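Local coordinates for Lin1944 protein (Listeria innocua, PDB 3D7L), which belongs to the short-chain dehydrogenase/reductase family and probably acts as an oxidoreductase, although its substrate and exact reaction are unknown, at residues I49-M52 / Y53-G57; T136-A139 / K140-I144; E80-A83 / V84-S88. All coordinates share one frame; numbering follows the deposited sequence.

Contact 1 (I49-M52 / Y53-G57); sequences IKKM and YEQVG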
ATOM      1  N   ILE D  49      21.047   2.107   1.840  1.00 30.42           N
ATOM      2  CA  ILE D  49      20.565   2.841   0.666  1.00 29.57           C
ATOM      3  C   ILE D  49      21.333   4.162   0.508  1.00 29.81           C
ATOM      4  O   ILE D  49      21.744   4.534  -0.603  1.00 29.33           O
ATOM      5  CB  ILE D  49      19.032   3.108   0.719  1.00 29.13           C
ATOM      6  CG1 ILE D  49      18.241   1.800   0.580  1.00 27.61           C
ATOM      7  CG2 ILE D  49      18.616   4.079  -0.366  1.00 27.43           C
ATOM      8  CD1 ILE D  49      16.892   1.855   1.209  1.00 26.90           C
ATOM      9  N   LYS D  50      21.501   4.877   1.609  1.00 29.81           N
ATOM     10  CA  LYS D  50      22.215   6.154   1.561  1.00 30.39           C
ATOM     11  C   LYS D  50      23.640   5.972   1.076  1.00 30.31           C
ATOM     12  O   LYS D  50      24.111   6.777   0.256  1.00 29.66           O
ATOM     13  CB  LYS D  50      22.198   6.861   2.907  1.00 30.05           C
ATOM     14  CG  LYS D  50      20.817   6.922   3.474  1.00 31.63           C
ATOM     15  CD  LYS D  50      20.550   8.213   4.166  1.00 37.39           C
ATOM     16  CE  LYS D  50      20.866   8.141   5.638  1.00 37.44           C
ATOM     17  NZ  LYS D  50      19.701   8.718   6.401  1.00 39.99           N
ATOM     18  N   LYS D  51      24.311   4.921   1.556  1.00 30.40           N
ATOM     19  CA  LYS D  51      25.674   4.630   1.092  1.00 31.65           C
ATOM     20  C   LYS D  51      25.701   4.362  -0.413  1.00 30.89           C
ATOM     21  O   LYS D  51      26.570   4.875  -1.127  1.00 30.70           O
ATOM     22  CB  LYS D  51      26.279   3.435   1.834  1.00 32.13           C
ATOM     23  CG  LYS D  51      27.630   3.708   2.476  1.00 36.12           C
ATOM     24  CD  LYS D  51      28.779   3.831   1.471  1.00 39.49           C
ATOM     25  CE  LYS D  51      30.001   4.475   2.136  1.00 42.98           C
ATOM     26  NZ  LYS D  51      30.770   3.571   3.088  1.00 45.35           N
HETATM   27  N   MSE D  52      24.750   3.559  -0.891  1.00 30.38           N
HETATM   28  CA  MSE D  52      24.648   3.286  -2.321  1.00 30.66           C
HETATM   29  C   MSE D  52      24.587   4.583  -3.119  1.00 29.15           C
HETATM   30  O   MSE D  52      25.350   4.763  -4.060  1.00 28.45           O
HETATM   31  CB  MSE D  52      23.462   2.377  -2.649  1.00 30.55           C
HETATM   32  CG  MSE D  52      23.279   2.162  -4.166  1.00 30.76           C
HETATM   33 SE   MSE D  52      21.554   1.517  -4.666  0.65 34.87          SE
HETATM   34  CE  MSE D  52      20.461   3.016  -4.143  1.00 30.65           C
ATOM     35  N   TYR D  53      23.705   5.492  -2.719  1.00 28.88           N
ATOM     36  CA  TYR D  53      23.534   6.759  -3.434  1.00 28.94           C
ATOM     37  C   TYR D  53      24.759   7.698  -3.380  1.00 29.17           C
ATOM     38  O   TYR D  53      25.007   8.439  -4.345  1.00 29.01           O
ATOM     39  CB  TYR D  53      22.265   7.491  -2.961  1.00 28.64           C
ATOM     40  CG  TYR D  53      20.964   6.943  -3.525  1.00 29.29           C
ATOM     41  CD1 TYR D  53      20.812   6.694  -4.904  1.00 28.67           C
ATOM     42  CD2 TYR D  53      19.872   6.686  -2.683  1.00 28.19           C
ATOM     43  CE1 TYR D  53      19.601   6.190  -5.417  1.00 28.22           C
ATOM     44  CE2 TYR D  53      18.672   6.184  -3.188  1.00 26.77           C
ATOM     45  CZ  TYR D  53      18.540   5.947  -4.551  1.00 27.50           C
ATOM     46  OH  TYR D  53      17.331   5.456  -5.025  1.00 28.53           O
ATOM     47  N   GLU D  54      25.508   7.676  -2.271  1.00 29.26           N
ATOM     48  CA  GLU D  54      26.798   8.391  -2.184  1.00 31.68           C
ATOM     49  C   GLU D  54      27.801   7.803  -3.175  1.00 31.19           C
ATOM     50  O   GLU D  54      28.478   8.542  -3.896  1.00 30.77           O
ATOM     51  CB  GLU D  54      27.426   8.301  -0.785  1.00 31.61           C
ATOM     52  CG  GLU D  54      26.632   8.911   0.363  1.00 34.66           C
ATOM     53  CD  GLU D  54      27.225   8.546   1.745  1.00 35.49           C
ATOM     54  OE1 GLU D  54      26.447   8.303   2.717  1.00 40.50           O
ATOM     55  OE2 GLU D  54      28.473   8.481   1.853  1.00 40.29           O
ATOM     56  N   GLN D  55      27.893   6.472  -3.199  1.00 30.95           N
ATOM     57  CA  GLN D  55      28.744   5.787  -4.153  1.00 32.12           C
ATOM     58  C   GLN D  55      28.387   6.155  -5.599  1.00 31.59           C
ATOM     59  O   GLN D  55      29.262   6.514  -6.369  1.00 30.22           O
ATOM     60  CB  GLN D  55      28.722   4.262  -3.932  1.00 32.14           C
ATOM     61  CG  GLN D  55      29.642   3.776  -2.778  1.00 35.18           C
ATOM     62  CD  GLN D  55      29.532   2.256  -2.451  1.00 35.70           C
ATOM     63  OE1 GLN D  55      30.540   1.605  -2.150  1.00 40.28           O
ATOM     64  NE2 GLN D  55      28.314   1.711  -2.489  1.00 40.02           N
ATOM     65  N   VAL D  56      27.093   6.095  -5.933  1.00 31.72           N
ATOM     66  CA  VAL D  56      26.616   6.264  -7.311  1.00 32.45           C
ATOM     67  C   VAL D  56      26.743   7.687  -7.884  1.00 32.54           C
ATOM     68  O   VAL D  56      26.986   7.837  -9.076  1.00 32.63           O
ATOM     69  CB  VAL D  56      25.149   5.778  -7.468  1.00 31.94           C
ATOM     70  CG1 VAL D  56      24.621   6.116  -8.840  1.00 33.50           C
ATOM     71  CG2 VAL D  56      25.061   4.287  -7.243  1.00 31.76           C
ATOM     72  N   GLY D  57      26.565   8.717  -7.050  1.00 32.66           N
ATOM     73  CA  GLY D  57      26.487  10.102  -7.535  1.00 32.70           C
ATOM     74  C   GLY D  57      25.219  10.408  -8.338  1.00 32.76           C
ATOM     75  O   GLY D  57      24.191   9.733  -8.181  1.00 33.22           O
TER
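Met52, a selenomethionine, lays its methyl group over the Tyr53 ring even though the two residues are neighbours in the helix. With CG anti to the backbone N (chi1 176°) the Met52 chain starts out beside the tyrosine, and the bend at its last torsion turns CE inward. CE stands 3.5 Å from the centroid of the Tyr53 ring and only 12° off its normal, a CH-pi contact made squarely over the face. Atom SE of Met52 lies above the same face but at 5.3 Å from the centroid, so this Met-aromatic contact is led by the methyl and not by the chalcogen. Ile49, one turn earlier, points the same way as the tyrosine and approaches its ring obliquely from the methyl's side of the plane; its branch CG2 comes 3.5 Å from Tyr53 CE2. At the far end of the ring the hydroxyl is hydrogen-bonded to the backbone oxygen of Leu96, which would limit how far the ring can swing.

Met52 also serves the next turn, where its CG runs alongside Val56 and sits 4.1 Å from CG2 of that residue. Beneath these side chains the helical bonds are regular: Tyr53 N reaches Ile49 O at 3.0 Å and Val56 N reaches Met52 O at 2.9 Å. Lys51, Glu54 and Gln55 occupy the exposed side, where Lys51 NZ and Glu54 OE2 remain 5.6 Å apart. The helix ends at Val56; Gly57, with positive phi, is the first residue to leave it. The buried row of Ile49, Met52, Tyr53 and Val56 meets strands 5-9 and 39-40 and helix 79-100, the amphipathic pattern of a helix flanking the parallel sheet of a Rossmann fold.

Contact 2 (T136-A139 / K140-I144); sequences TAFA and KSAAI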
ATOM      1  N   THR D 136       1.875   1.666  -5.807  1.00 27.81           N
ATOM      2  CA  THR D 136       1.137   2.283  -6.925  1.00 27.30           C
ATOM      3  C   THR D 136       0.641   3.656  -6.477  1.00 27.57           C
ATOM      4  O   THR D 136       0.888   4.679  -7.154  1.00 27.67           O
ATOM      5  CB  THR D 136      -0.058   1.409  -7.403  1.00 27.31           C
ATOM      6  OG1 THR D 136       0.417   0.150  -7.905  1.00 28.10           O
ATOM      7  CG2 THR D 136      -0.836   2.086  -8.491  1.00 25.49           C
ATOM      8  N   ALA D 137      -0.027   3.663  -5.328  1.00 26.79           N
ATOM      9  CA  ALA D 137      -0.614   4.877  -4.750  1.00 27.18           C
ATOM     10  C   ALA D 137       0.426   5.914  -4.330  1.00 26.73           C
ATOM     11  O   ALA D 137       0.220   7.103  -4.566  1.00 28.62           O
ATOM     12  CB  ALA D 137      -1.508   4.526  -3.581  1.00 25.88           C
ATOM     13  N   PHE D 138       1.512   5.479  -3.699  1.00 26.77           N
ATOM     14  CA  PHE D 138       2.647   6.373  -3.370  1.00 27.27           C
ATOM     15  C   PHE D 138       3.158   7.123  -4.602  1.00 26.42           C
ATOM     16  O   PHE D 138       3.274   8.342  -4.589  1.00 27.23           O
ATOM     17  CB  PHE D 138       3.834   5.621  -2.726  1.00 26.93           C
ATOM     18  CG  PHE D 138       5.082   6.485  -2.555  1.00 27.75           C
ATOM     19  CD1 PHE D 138       5.159   7.427  -1.515  1.00 27.22           C
ATOM     20  CD2 PHE D 138       6.157   6.392  -3.457  1.00 27.15           C
ATOM     21  CE1 PHE D 138       6.302   8.250  -1.361  1.00 27.53           C
ATOM     22  CE2 PHE D 138       7.296   7.209  -3.324  1.00 25.41           C
ATOM     23  CZ  PHE D 138       7.376   8.144  -2.267  1.00 25.73           C
ATOM     24  N   ALA D 139       3.449   6.379  -5.654  1.00 26.37           N
ATOM     25  CA  ALA D 139       3.964   6.925  -6.925  1.00 25.98           C
ATOM     26  C   ALA D 139       3.014   7.926  -7.598  1.00 25.94           C
ATOM     27  O   ALA D 139       3.453   8.984  -8.068  1.00 24.57           O
ATOM     28  CB  ALA D 139       4.282   5.780  -7.888  1.00 26.50           C
ATOM     29  N   LYS D 140       1.716   7.583  -7.644  1.00 26.00           N
ATOM     30  CA  LYS D 140       0.693   8.482  -8.196  1.00 26.74           C
ATOM     31  C   LYS D 140       0.687   9.811  -7.434  1.00 25.53           C
ATOM     32  O   LYS D 140       0.724  10.876  -8.061  1.00 25.81           O
ATOM     33  CB  LYS D 140      -0.694   7.836  -8.173  1.00 26.53           C
ATOM     34  CG  LYS D 140      -1.768   8.657  -8.888  1.00 28.34           C
ATOM     35  CD  LYS D 140      -3.133   7.981  -8.809  1.00 30.35           C
ATOM     36  CE  LYS D 140      -4.245   8.848  -9.432  1.00 32.33           C
ATOM     37  NZ  LYS D 140      -3.975   9.101 -10.864  1.00 34.12           N
ATOM     38  N   SER D 141       0.687   9.749  -6.098  1.00 24.67           N
ATOM     39  CA  SER D 141       0.726  10.964  -5.261  1.00 24.73           C
ATOM     40  C   SER D 141       2.062  11.707  -5.326  1.00 25.25           C
ATOM     41  O   SER D 141       2.094  12.917  -5.483  1.00 25.66           O
ATOM     42  CB  SER D 141       0.382  10.635  -3.793  1.00 24.63           C
ATOM     43  OG  SER D 141       0.015  11.804  -3.074  1.00 26.14           O
ATOM     44  N   ALA D 142       3.168  10.984  -5.197  1.00 25.38           N
ATOM     45  CA  ALA D 142       4.511  11.592  -5.244  1.00 25.78           C
ATOM     46  C   ALA D 142       4.761  12.415  -6.524  1.00 25.52           C
ATOM     47  O   ALA D 142       5.366  13.480  -6.461  1.00 25.53           O
ATOM     48  CB  ALA D 142       5.570  10.533  -5.082  1.00 24.44           C
ATOM     49  N   ALA D 143       4.253  11.923  -7.660  1.00 25.82           N
ATOM     50  CA  ALA D 143       4.373  12.569  -8.961  1.00 25.16           C
ATOM     51  C   ALA D 143       4.045  14.072  -8.941  1.00 25.60           C
ATOM     52  O   ALA D 143       4.683  14.864  -9.640  1.00 25.22           O
ATOM     53  CB  ALA D 143       3.493  11.837  -9.983  1.00 25.24           C
ATOM     54  N   ILE D 144       3.092  14.476  -8.105  1.00 24.96           N
ATOM     55  CA  ILE D 144       2.695  15.884  -8.049  1.00 25.51           C
ATOM     56  C   ILE D 144       3.608  16.776  -7.184  1.00 26.31           C
ATOM     57  O   ILE D 144       3.499  18.005  -7.227  1.00 26.22           O
ATOM     58  CB  ILE D 144       1.225  16.031  -7.586  1.00 25.41           C
ATOM     59  CG1 ILE D 144       1.085  15.584  -6.119  1.00 24.43           C
ATOM     60  CG2 ILE D 144       0.285  15.251  -8.535  1.00 24.97           C
ATOM     61  CD1 ILE D 144      -0.260  15.882  -5.509  1.00 24.12           C
TER
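Phe138 and Ala142, one helical turn apart, meet through the aromatic face of the first and the methyl of the second. Ala142 CB stands 4.2 Å from the centroid of the Phe138 ring, 16° off the normal and displaced toward the rim where CE2 and CZ lie. The distance makes this a light CH-pi contact. The first torsion of Phe138 (chi1 172°) swings CG away from the backbone N, and the ring stands mainly outward from the helix, only slightly advanced toward the next turn, with one face turned to Ala142 CB.

The backbone fixes this pair more firmly than the side chains do. Ala142 N donates to Phe138 O at 2.7 Å, a short bond whose N-H...acceptor angle is 166°, so the two residues are tied directly as well as touching. Its neighbours Lys140 N to Thr136 O and Ser141 N to Ala137 O both measure 3.1 Å, as does Ala143 N to Ala139 O.

Helix 126-142 is the connection of the beta-alpha-beta unit that runs from strand 108-113 to strand 151-157 in the Rossmann fold, and each side of it has its own neighbour. The Phe138 ring packs on Ile94, Val97 and Leu98 of helix 79-100, while the methyl of Ala139 packs on Ile152 and Thr154 of strand 151-157. Thr136 keeps its hydroxyl within its own helix, hydrogen-bonded to Asn132 O.

The second subunit covers another part of the helix. Ala137 packs on its Ala129, Ser141 on its Pro121 and Lys140 on its Glu119, in keeping with the helix-mediated dimers common among short-chain dehydrogenases, in which the equivalent helix joins a four-helix bundle.

Contact 3 (E80-A83 / V84-S88); sequences EKNA and VTISS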
ATOM      1  N   GLU D  80       4.487 -10.577  11.954  1.00 26.91           N
ATOM      2  CA  GLU D  80       5.925 -10.756  11.744  1.00 28.08           C
ATOM      3  C   GLU D  80       6.236 -11.073  10.295  1.00 27.66           C
ATOM      4  O   GLU D  80       7.134 -10.478   9.716  1.00 28.06           O
ATOM      5  CB  GLU D  80       6.496 -11.867  12.645  1.00 28.09           C
ATOM      6  CG  GLU D  80       6.563 -11.515  14.127  1.00 31.86           C
ATOM      7  CD  GLU D  80       5.233 -11.726  14.877  1.00 36.51           C
ATOM      8  OE1 GLU D  80       4.190 -11.979  14.222  1.00 37.96           O
ATOM      9  OE2 GLU D  80       5.242 -11.642  16.127  1.00 37.24           O
ATOM     10  N   LYS D  81       5.466 -11.986   9.704  1.00 27.65           N
ATOM     11  CA  LYS D  81       5.642 -12.367   8.296  1.00 27.72           C
ATOM     12  C   LYS D  81       5.362 -11.207   7.364  1.00 27.81           C
ATOM     13  O   LYS D  81       6.068 -10.987   6.383  1.00 28.03           O
ATOM     14  CB  LYS D  81       4.764 -13.571   7.930  1.00 27.49           C
ATOM     15  CG  LYS D  81       5.340 -14.872   8.417  1.00 26.99           C
ATOM     16  CD  LYS D  81       4.420 -16.038   8.166  1.00 26.89           C
ATOM     17  CE  LYS D  81       4.797 -17.142   9.133  1.00 29.85           C
ATOM     18  NZ  LYS D  81       3.795 -18.223   9.179  1.00 31.60           N
ATOM     19  N   ASN D  82       4.342 -10.439   7.707  1.00 27.62           N
ATOM     20  CA  ASN D  82       3.909  -9.321   6.885  1.00 27.09           C
ATOM     21  C   ASN D  82       4.902  -8.140   6.949  1.00 26.67           C
ATOM     22  O   ASN D  82       5.020  -7.355   5.995  1.00 27.06           O
ATOM     23  CB  ASN D  82       2.497  -8.913   7.318  1.00 26.31           C
ATOM     24  CG  ASN D  82       1.777  -8.082   6.281  1.00 27.74           C
ATOM     25  OD1 ASN D  82       1.268  -7.008   6.598  1.00 31.02           O
ATOM     26  ND2 ASN D  82       1.696  -8.577   5.054  1.00 24.92           N
ATOM     27  N   ALA D  83       5.601  -8.032   8.074  1.00 26.78           N
ATOM     28  CA  ALA D  83       6.646  -7.037   8.315  1.00 26.44           C
ATOM     29  C   ALA D  83       7.809  -7.150   7.354  1.00 26.39           C
ATOM     30  O   ALA D  83       8.497  -6.157   7.069  1.00 26.83           O
ATOM     31  CB  ALA D  83       7.163  -7.162   9.766  1.00 26.72           C
ATOM     32  N   VAL D  84       8.041  -8.356   6.857  1.00 26.39           N
ATOM     33  CA  VAL D  84       9.098  -8.593   5.870  1.00 27.71           C
ATOM     34  C   VAL D  84       8.743  -7.884   4.551  1.00 27.79           C
ATOM     35  O   VAL D  84       9.534  -7.101   4.017  1.00 28.46           O
ATOM     36  CB  VAL D  84       9.372 -10.132   5.673  1.00 27.58           C
ATOM     37  CG1 VAL D  84      10.497 -10.349   4.698  1.00 26.99           C
ATOM     38  CG2 VAL D  84       9.699 -10.809   7.020  1.00 26.40           C
ATOM     39  N   THR D  85       7.534  -8.127   4.050  1.00 28.01           N
ATOM     40  CA  THR D  85       7.034  -7.385   2.876  1.00 28.06           C
ATOM     41  C   THR D  85       7.181  -5.876   3.089  1.00 28.47           C
ATOM     42  O   THR D  85       7.709  -5.152   2.223  1.00 28.19           O
ATOM     43  CB  THR D  85       5.564  -7.676   2.645  1.00 27.19           C
ATOM     44  OG1 THR D  85       5.391  -9.084   2.620  1.00 26.45           O
ATOM     45  CG2 THR D  85       5.075  -7.055   1.296  1.00 26.45           C
ATOM     46  N   ILE D  86       6.708  -5.423   4.251  1.00 28.45           N
ATOM     47  CA  ILE D  86       6.725  -4.009   4.609  1.00 29.06           C
ATOM     48  C   ILE D  86       8.113  -3.395   4.512  1.00 29.45           C
ATOM     49  O   ILE D  86       8.242  -2.263   4.028  1.00 29.76           O
ATOM     50  CB  ILE D  86       6.070  -3.742   5.980  1.00 29.05           C
ATOM     51  CG1 ILE D  86       4.553  -4.011   5.887  1.00 29.37           C
ATOM     52  CG2 ILE D  86       6.321  -2.303   6.427  1.00 28.59           C
ATOM     53  CD1 ILE D  86       3.796  -3.861   7.196  1.00 29.37           C
ATOM     54  N   SER D  87       9.148  -4.140   4.910  1.00 29.54           N
ATOM     55  CA  SER D  87      10.513  -3.593   4.851  1.00 30.98           C
ATOM     56  C   SER D  87      11.141  -3.666   3.467  1.00 30.67           C
ATOM     57  O   SER D  87      12.089  -2.933   3.190  1.00 31.02           O
ATOM     58  CB  SER D  87      11.446  -4.234   5.907  1.00 30.94           C
ATOM     59  OG  SER D  87      11.830  -5.536   5.498  1.00 33.75           O
ATOM     60  N   SER D  88      10.608  -4.526   2.593  1.00 30.93           N
ATOM     61  CA  SER D  88      11.271  -4.827   1.313  1.00 30.70           C
ATOM     62  C   SER D  88      10.530  -4.332   0.049  1.00 30.49           C
ATOM     63  O   SER D  88      10.788  -3.219  -0.405  1.00 30.66           O
ATOM     64  CB  SER D  88      11.616  -6.316   1.219  1.00 30.38           C
ATOM     65  OG  SER D  88      12.423  -6.573   0.075  1.00 31.35           O
TER
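Asn82 and Ile86 make the closer-packed side of this turn. Their side chains cross obliquely, Asn82 OD1 lying 4.1 Å from Ile86 CD1, and Ile86 CG1 is folded back to 3.4 Å from Asn82 O because it stands beside its own backbone N (chi1 -68°). That same oxygen accepts Ile86 N at 3.1 Å. Both side chains rest on Met130 of helix 126-142, and Ile86 also packs on Ile86 of the second subunit. This is consistent with the two-helix dimer interface common among short-chain dehydrogenases of the Rossmann fold. Buried beside them, Thr85 OG1 is hydrogen-bonded to Ser127 OG and to Thr70 N.

The other side, with Glu80, Lys81, Ala83 and Val84, is exposed and less regular. Val84 N makes only a weak bond to Lys81 O at 3.3 Å, whereas Glu80 O is 3.7 Å from Val84 N; Lys81 O has a further partner in the hydroxyl of Thr70. Ser87 N returns to Ala83 O at 3.0 Å, and Ser87 OG donates to Val84 O at 3.1 Å, just where the helix widens into a pi-type turn.

How the contacts relate
All three contacts lie on helices around one parallel sheet, and none touches another. Their centres are 21 to 24 Å apart; contacts 1 and 3 come nearest, with about 7 Å between their closest atoms. Helix 79-100 joins them: it holds contact 3 near its start, while its later part receives Ile49, Lys50 and the Tyr53 hydroxyl of contact 1 and the aromatic ring of contact 2. Contacts 2 and 3, about 11 Å apart at their nearest atoms, both reach the second subunit, whereas contact 1 has no such neighbour. No ligand or assigned active-site residue marks any of them, so their relation to a cofactor site remains open.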